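Side-chain contacts in uncharacterized protein (Methanothermobacter thermautotrophicus, PDB 1IHN), which is of unknown function but belongs to the DUF498/DUF598 (Mth938) family and has an unusual tertiary fold: residues E37-K42 with H47-E52; M3-D6 with V12-R15; V24-V27 with V31-R34. One frame throughout, in Å; residues are numbered along the deposited sequence.

Interaction 1 of 3, residues E37-K42 with H47-E52; sequences EISRRK and HVMAEE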
loop_
_atom_site.group_PDB
_atom_site.type_symbol
_atom_site.label_atom_id
_atom_site.label_comp_id
_atom_site.label_asym_id
_atom_site.label_seq_id
_atom_site.Cartn_x
_atom_site.Cartn_y
_atom_site.Cartn_z
ATOM N N GLU A 37 -3.500 1.127 13.691
ATOM C CA GLU A 37 -3.993 1.826 14.883
ATOM C C GLU A 37 -4.439 3.248 14.573
ATOM O O GLU A 37 -5.386 3.755 15.175
ATOM C CB GLU A 37 -2.914 1.885 15.976
ATOM C CG GLU A 37 -1.912 0.746 15.959
ATOM C CD GLU A 37 -0.889 0.887 14.841
ATOM O OE1 GLU A 37 -0.200 1.929 14.793
ATOM O OE2 GLU A 37 -0.775 -0.043 14.015
ATOM N N ILE A 38 -3.747 3.898 13.645
ATOM C CA ILE A 38 -4.097 5.261 13.278
ATOM C C ILE A 38 -5.567 5.333 12.877
ATOM O O ILE A 38 -6.320 6.163 13.379
ATOM C CB ILE A 38 -3.221 5.758 12.112
ATOM C CG1 ILE A 38 -1.764 5.844 12.572
ATOM C CG2 ILE A 38 -3.710 7.113 11.623
ATOM C CD1 ILE A 38 -0.794 6.338 11.504
ATOM N N SER A 39 -5.973 4.439 11.986
ATOM C CA SER A 39 -7.344 4.407 11.515
ATOM C C SER A 39 -8.318 3.828 12.536
ATOM O O SER A 39 -9.465 4.260 12.616
ATOM C CB SER A 39 -7.415 3.616 10.208
ATOM O OG SER A 39 -6.658 4.277 9.211
ATOM N N ARG A 40 -7.872 2.851 13.314
ATOM C CA ARG A 40 -8.753 2.260 14.312
ATOM C C ARG A 40 -9.122 3.309 15.358
ATOM O O ARG A 40 -10.256 3.355 15.839
ATOM C CB ARG A 40 -8.078 1.078 14.994
ATOM C CG ARG A 40 -8.974 0.362 15.987
ATOM C CD ARG A 40 -8.141 -0.357 17.028
ATOM N NE ARG A 40 -7.337 0.581 17.810
ATOM C CZ ARG A 40 -6.034 0.440 18.036
ATOM N NH1 ARG A 40 -5.383 -0.605 17.537
ATOM N NH2 ARG A 40 -5.384 1.337 18.769
ATOM N N ARG A 41 -8.160 4.156 15.701
ATOM C CA ARG A 41 -8.387 5.203 16.690
ATOM C C ARG A 41 -9.315 6.284 16.169
ATOM O O ARG A 41 -10.112 6.840 16.921
ATOM C CB ARG A 41 -7.060 5.839 17.103
ATOM C CG ARG A 41 -6.201 4.945 17.960
ATOM C CD ARG A 41 -4.785 5.473 18.070
ATOM N NE ARG A 41 -3.992 4.667 18.991
ATOM C CZ ARG A 41 -2.666 4.683 19.040
ATOM N NH1 ARG A 41 -1.984 5.465 18.216
ATOM N NH2 ARG A 41 -2.024 3.917 19.909
ATOM N N LYS A 42 -9.213 6.577 14.879
ATOM C CA LYS A 42 -10.046 7.608 14.288
ATOM C C LYS A 42 -11.437 7.156 13.854
ATOM O O LYS A 42 -12.396 7.921 13.948
ATOM C CB LYS A 42 -9.332 8.235 13.091
ATOM C CG LYS A 42 -10.119 9.375 12.456
ATOM C CD LYS A 42 -9.280 10.128 11.437
ATOM C CE LYS A 42 -9.967 11.406 10.998
ATOM N NZ LYS A 42 -9.127 12.162 10.030
ATOM N N HIS A 47 -10.682 -0.628 8.585
ATOM C CA HIS A 47 -11.219 -0.894 7.250
ATOM C C HIS A 47 -11.453 0.404 6.497
ATOM O O HIS A 47 -11.718 0.410 5.292
ATOM C CB HIS A 47 -12.524 -1.675 7.340
ATOM C CG HIS A 47 -12.480 -2.985 6.625
ATOM N ND1 HIS A 47 -11.693 -4.034 7.048
ATOM C CD2 HIS A 47 -13.090 -3.404 5.491
ATOM C CE1 HIS A 47 -11.821 -5.044 6.205
ATOM N NE2 HIS A 47 -12.661 -4.687 5.251
ATOM N N VAL A 48 -11.379 1.506 7.232
ATOM C CA VAL A 48 -11.517 2.836 6.663
ATOM C C VAL A 48 -10.138 3.410 6.928
ATOM O O VAL A 48 -9.723 3.518 8.082
ATOM C CB VAL A 48 -12.572 3.693 7.414
ATOM C CG1 VAL A 48 -12.552 5.127 6.894
ATOM C CG2 VAL A 48 -13.955 3.096 7.234
HETATM N N MSE A 49 -9.419 3.757 5.870
HETATM C CA MSE A 49 -8.077 4.291 6.031
HETATM C C MSE A 49 -8.078 5.780 6.302
HETATM O O MSE A 49 -8.710 6.553 5.583
HETATM C CB MSE A 49 -7.239 4.009 4.785
HETATM C CG MSE A 49 -5.768 4.349 4.952
HETATM SE SE MSE A 49 -4.739 4.004 3.349
HETATM C CE MSE A 49 -4.839 2.086 3.346
ATOM N N ALA A 50 -7.367 6.179 7.350
ATOM C CA ALA A 50 -7.267 7.587 7.697
ATOM C C ALA A 50 -6.189 8.177 6.795
ATOM O O ALA A 50 -5.260 7.467 6.388
ATOM C CB ALA A 50 -6.872 7.736 9.157
ATOM N N GLU A 51 -6.307 9.461 6.471
ATOM C CA GLU A 51 -5.310 10.096 5.618
ATOM C C GLU A 51 -3.983 10.182 6.354
ATOM O O GLU A 51 -2.924 10.249 5.732
ATOM C CB GLU A 51 -5.751 11.500 5.190
ATOM C CG GLU A 51 -4.741 12.161 4.253
ATOM C CD GLU A 51 -5.126 13.569 3.843
ATOM O OE1 GLU A 51 -5.335 14.416 4.739
ATOM O OE2 GLU A 51 -5.209 13.827 2.622
ATOM N N GLU A 52 -4.045 10.178 7.682
ATOM C CA GLU A 52 -2.836 10.246 8.489
ATOM C C GLU A 52 -1.909 9.072 8.160
ATOM O O GLU A 52 -0.696 9.166 8.339
ATOM C CB GLU A 52 -3.174 10.215 9.985
ATOM C CG GLU A 52 -3.982 11.397 10.495
ATOM C CD GLU A 52 -5.475 11.126 10.533
ATOM O OE1 GLU A 52 -6.117 11.116 9.458
ATOM O OE2 GLU A 52 -6.006 10.917 11.649
#
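Ser39 and Ala50 bring helix 36-43 against the chain that returns from it through strand 48-49, a helix-turn-strand connection in which their CA atoms come within 5.0 Å. Ala50 N donates to Ser39 OG (2.8 Å, 158° at the hydrogen). The hydroxyl, set opposite its own carbonyl carbon, is also hydrogen-bonded to Glu53, so two partners grip this buried oxygen and hold the backbone at Ala50 to the helix. Ala50 CB fits between neighbouring helix side chains, at 4.1 Å from both Ile38 CG2 and Lys42 CD.

Glu52 reaches back across the same helix surface. Its CB rests on Ile38 CG2 at 3.5 Å, an apolar start to a side chain that ends in charge. At CG the chain bends (chi2 95°) and swings the carboxylate toward Lys42, whose extended chain it crosses at about a right angle. OE2 lies beside the methylene Lys42 CD at 3.4 Å, while OE1 takes the ammonium group. Methylene and charged end of the lysine thus both lie against one carboxylate. The salt bridge from Lys42 NZ to Glu52 OE1 measures 3.2 Å and arrives on the syn side of the oxygen, 30° out of the carboxylate plane.

Interaction 2 of 3, residues M3-D6 with V12-R15; sequences MFSD and VTYR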
loop_
_atom_site.group_PDB
_atom_site.type_symbol
_atom_site.label_atom_id
_atom_site.label_comp_id
_atom_site.label_asym_id
_atom_site.label_seq_id
_atom_site.Cartn_x
_atom_site.Cartn_y
_atom_site.Cartn_z
HETATM N N MSE A 3 10.642 -5.166 -6.801
HETATM C CA MSE A 3 9.373 -5.585 -7.391
HETATM C C MSE A 3 8.538 -6.505 -6.522
HETATM O O MSE A 3 9.061 -7.215 -5.663
HETATM C CB MSE A 3 9.619 -6.353 -8.693
HETATM C CG MSE A 3 10.477 -5.659 -9.726
HETATM SE SE MSE A 3 9.553 -4.215 -10.553
HETATM C CE MSE A 3 10.916 -2.867 -10.374
ATOM N N PHE A 4 7.232 -6.487 -6.772
ATOM C CA PHE A 4 6.310 -7.397 -6.117
ATOM C C PHE A 4 6.368 -8.580 -7.081
ATOM O O PHE A 4 6.429 -8.386 -8.297
ATOM C CB PHE A 4 4.881 -6.847 -6.094
ATOM C CG PHE A 4 4.634 -5.821 -5.018
ATOM C CD1 PHE A 4 4.738 -4.460 -5.293
ATOM C CD2 PHE A 4 4.287 -6.224 -3.728
ATOM C CE1 PHE A 4 4.496 -3.511 -4.302
ATOM C CE2 PHE A 4 4.044 -5.279 -2.725
ATOM C CZ PHE A 4 4.148 -3.922 -3.013
ATOM N N SER A 5 6.363 -9.799 -6.558
ATOM C CA SER A 5 6.430 -10.971 -7.425
ATOM C C SER A 5 5.334 -11.981 -7.125
ATOM O O SER A 5 5.360 -13.105 -7.622
ATOM C CB SER A 5 7.801 -11.641 -7.299
ATOM O OG SER A 5 8.085 -11.972 -5.950
ATOM N N ASP A 6 4.367 -11.581 -6.310
ATOM C CA ASP A 6 3.270 -12.470 -5.972
ATOM C C ASP A 6 2.173 -11.780 -5.177
ATOM O O ASP A 6 2.438 -10.996 -4.262
ATOM C CB ASP A 6 3.782 -13.679 -5.189
ATOM C CG ASP A 6 2.686 -14.687 -4.905
ATOM O OD1 ASP A 6 2.271 -14.806 -3.732
ATOM O OD2 ASP A 6 2.234 -15.350 -5.864
ATOM N N VAL A 12 1.435 -11.148 -0.086
ATOM C CA VAL A 12 2.091 -10.498 -1.215
ATOM C C VAL A 12 3.586 -10.716 -1.035
ATOM O O VAL A 12 4.061 -10.890 0.091
ATOM C CB VAL A 12 1.809 -8.971 -1.282
ATOM C CG1 VAL A 12 0.368 -8.726 -1.677
ATOM C CG2 VAL A 12 2.117 -8.316 0.059
ATOM N N THR A 13 4.320 -10.730 -2.141
ATOM C CA THR A 13 5.761 -10.919 -2.088
ATOM C C THR A 13 6.447 -9.703 -2.698
ATOM O O THR A 13 6.181 -9.329 -3.836
ATOM C CB THR A 13 6.190 -12.188 -2.851
ATOM O OG1 THR A 13 5.612 -13.340 -2.225
ATOM C CG2 THR A 13 7.706 -12.325 -2.855
ATOM N N TYR A 14 7.328 -9.083 -1.923
ATOM C CA TYR A 14 8.043 -7.906 -2.378
ATOM C C TYR A 14 9.531 -8.102 -2.140
ATOM O O TYR A 14 9.955 -8.395 -1.024
ATOM C CB TYR A 14 7.554 -6.674 -1.613
ATOM C CG TYR A 14 8.251 -5.398 -2.020
ATOM C CD1 TYR A 14 7.993 -4.801 -3.256
ATOM C CD2 TYR A 14 9.175 -4.789 -1.174
ATOM C CE1 TYR A 14 8.635 -3.630 -3.639
ATOM C CE2 TYR A 14 9.824 -3.610 -1.548
ATOM C CZ TYR A 14 9.551 -3.036 -2.779
ATOM O OH TYR A 14 10.181 -1.865 -3.149
ATOM N N ARG A 15 10.315 -7.940 -3.197
ATOM C CA ARG A 15 11.762 -8.104 -3.126
ATOM C C ARG A 15 12.164 -9.464 -2.563
ATOM O O ARG A 15 13.076 -9.571 -1.744
ATOM C CB ARG A 15 12.385 -6.976 -2.302
ATOM C CG ARG A 15 12.172 -5.604 -2.924
ATOM C CD ARG A 15 12.901 -4.514 -2.153
ATOM N NE ARG A 15 14.345 -4.583 -2.339
ATOM C CZ ARG A 15 15.215 -3.759 -1.768
ATOM N NH1 ARG A 15 14.796 -2.789 -0.963
ATOM N NH2 ARG A 15 16.509 -3.898 -2.011
HETATM O O HOH W 1 3.143 -13.859 -1.654
#
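Strands 4-6 and 12-14 run antiparallel as a beta hairpin, their axes 4.6 Å apart at closest and inclined at 144°, with Phe4 and Tyr14 as a non-hydrogen-bonded pair. Arg15 N donates to Met3 O. Farther along, Thr13 O accepts Ser5 N (2.8 Å), whereas Thr13 N donates to Asp6 O; two residues of one strand therefore face a single residue of the other, a beta bulge.

On the buried face the edge of Tyr14 meets the face of Phe4, ring centroids 4.8 Å apart and planes at 52°. Tyr14 CD1 stands 3.7 Å above the centre of the Phe4 ring, placed there because CG lies trans to the backbone N (chi1 180°). Val12 CB approaches Phe4 CD2 from farther off, at 4.4 Å. Tyr95 adds a second edge-to-face partner for Phe4 and hydrogen-bonds the Tyr14 hydroxyl. With an alanine at Phe4, Tyr14 CD1 would probably lose the aromatic face it lies against and its ring could shift.

On the other face Thr13 OG1 lies 3.5 Å from Asp6 CB, and the Asp6 carboxylate makes a salt bridge to Arg8. The hairpin thus divides its chemistry, with aromatic packing on the inner side and polar groups on the outer one.

Interaction 3 of 3, residues V24-V27 with V31-R34; sequences VVHV and VTPR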
loop_
_atom_site.group_PDB
_atom_site.type_symbol
_atom_site.label_atom_id
_atom_site.label_comp_id
_atom_site.label_asym_id
_atom_site.label_seq_id
_atom_site.Cartn_x
_atom_site.Cartn_y
_atom_site.Cartn_z
ATOM N N VAL A 24 3.648 -1.247 4.264
ATOM C CA VAL A 24 3.904 0.047 3.661
ATOM C C VAL A 24 5.232 -0.099 2.912
ATOM O O VAL A 24 6.245 -0.488 3.504
ATOM C CB VAL A 24 4.079 1.149 4.729
ATOM C CG1 VAL A 24 4.488 2.462 4.063
ATOM C CG2 VAL A 24 2.788 1.323 5.523
ATOM N N VAL A 25 5.220 0.182 1.613
ATOM C CA VAL A 25 6.441 0.120 0.822
ATOM C C VAL A 25 6.921 1.563 0.626
ATOM O O VAL A 25 6.235 2.391 0.021
ATOM C CB VAL A 25 6.195 -0.562 -0.545
ATOM C CG1 VAL A 25 7.482 -0.589 -1.354
ATOM C CG2 VAL A 25 5.706 -1.987 -0.328
ATOM N N HIS A 26 8.098 1.855 1.167
ATOM C CA HIS A 26 8.688 3.182 1.092
ATOM C C HIS A 26 9.401 3.436 -0.242
ATOM O O HIS A 26 9.752 2.503 -0.962
ATOM C CB HIS A 26 9.645 3.351 2.274
ATOM C CG HIS A 26 8.971 3.209 3.606
ATOM N ND1 HIS A 26 8.410 4.275 4.275
ATOM C CD2 HIS A 26 8.684 2.111 4.347
ATOM C CE1 HIS A 26 7.805 3.842 5.365
ATOM N NE2 HIS A 26 7.954 2.531 5.433
ATOM N N VAL A 27 9.605 4.708 -0.562
ATOM C CA VAL A 27 10.254 5.100 -1.808
ATOM C C VAL A 27 11.591 4.408 -2.051
ATOM O O VAL A 27 11.914 4.057 -3.184
ATOM C CB VAL A 27 10.464 6.631 -1.847
ATOM C CG1 VAL A 27 11.385 7.014 -2.998
ATOM C CG2 VAL A 27 9.118 7.327 -1.999
ATOM N N VAL A 31 10.385 -1.656 3.832
ATOM C CA VAL A 31 9.060 -2.132 4.165
ATOM C C VAL A 31 8.837 -2.039 5.669
ATOM O O VAL A 31 9.688 -2.454 6.450
ATOM C CB VAL A 31 8.870 -3.608 3.772
ATOM C CG1 VAL A 31 7.528 -4.101 4.286
ATOM C CG2 VAL A 31 8.970 -3.775 2.265
ATOM N N THR A 32 7.693 -1.488 6.060
ATOM C CA THR A 32 7.329 -1.382 7.465
ATOM C C THR A 32 5.877 -1.822 7.605
ATOM O O THR A 32 5.110 -1.808 6.631
ATOM C CB THR A 32 7.474 0.056 8.004
ATOM O OG1 THR A 32 6.675 0.950 7.223
ATOM C CG2 THR A 32 8.929 0.496 7.959
ATOM N N PRO A 33 5.483 -2.242 8.814
ATOM C CA PRO A 33 4.110 -2.687 9.054
ATOM C C PRO A 33 3.135 -1.529 8.896
ATOM O O PRO A 33 3.439 -0.398 9.281
ATOM C CB PRO A 33 4.152 -3.188 10.503
ATOM C CG PRO A 33 5.597 -3.551 10.712
ATOM C CD PRO A 33 6.307 -2.415 10.021
ATOM N N ARG A 34 1.969 -1.807 8.331
ATOM C CA ARG A 34 0.964 -0.770 8.177
ATOM C C ARG A 34 0.517 -0.358 9.581
ATOM O O ARG A 34 0.348 -1.202 10.456
ATOM C CB ARG A 34 -0.231 -1.298 7.383
ATOM C CG ARG A 34 -1.350 -0.291 7.260
ATOM C CD ARG A 34 -2.602 -0.881 6.638
ATOM N NE ARG A 34 -3.731 -0.006 6.912
ATOM C CZ ARG A 34 -5.000 -0.390 6.964
ATOM N NH1 ARG A 34 -5.333 -1.656 6.743
ATOM N NH2 ARG A 34 -5.929 0.492 7.302
#
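Val24 and Thr32 form the hydrogen-bonded antiparallel pair of a beta hairpin, strands 23-25 and 31-33, with Val24 N donating to Thr32 O (2.8 Å) and Thr32 N to Val24 O (3.1 Å). The hairpin lies at one border of the mixed sheet, where 31-33 is an outermost strand. Beside the second bond, Val31 CA makes a CA-H...O contact with Val24 O at 3.3 Å.

On the face that carries Val24 and Thr32, the threonine lies against a valine and a histidine. Thr32 OG1 occupies the crowded position between its backbone N and carbonyl carbon (chi1 57°), which directs the hydroxyl to His26 and sets it 3.6 Å from Val24 CB. His26 comes to the threonine edge-on, with Thr32 CB in the plane of the imidazole, while Val24 CG1 stands 3.7 Å above one face of the ring, offset toward its rim. ND1 is hydrogen-bonded to Glu60, so the ring is tied through both nitrogens and its rotation is fixed; Glu56 and Leu57 of helix 52-58 also touch it. The other methyl of Val24, CG2, rests on Arg34 CA at 3.8 Å. From there the arginine leads off to Asp22 and Glu53, its salt-bridge partners, and to the carbonyl of Ser46.

Val25 and Val31 form the next, non-hydrogen-bonded pair and point to the opposite face, where both touch Tyr14. One side of this hairpin therefore packs on strand 11-14 and the other on helix 52-58. The polar link between His26 and Thr32 runs from NE2 to OG1 at 2.7 Å with a nearly straight angle of 168°, and the methyl CG2 of the same threonine lies 3.4 Å from that nitrogen.

In the fold
From the N terminus, interaction 2 comes first and closes the tight turn between strands 4-8 and 11-14. Interaction 3 then closes the turn between strands 23-25 and 31-33, and interaction 1 the short connection from helix 36-43 to strand 48-49. The three follow in series, none nested or crossed. Interactions 2 and 3 touch where Phe4 packs on Val25, and Tyr14 on both Val25 and Val31, joining the three-stranded sheet to the mixed one. Interactions 3 and 1 meet more lightly, through Met49 and Arg34, and Glu53 bonds to both Arg34 and Ser39. Interactions 1 and 2 lie on opposite sides of the chain's centre, about 13 Å apart at their nearest atoms.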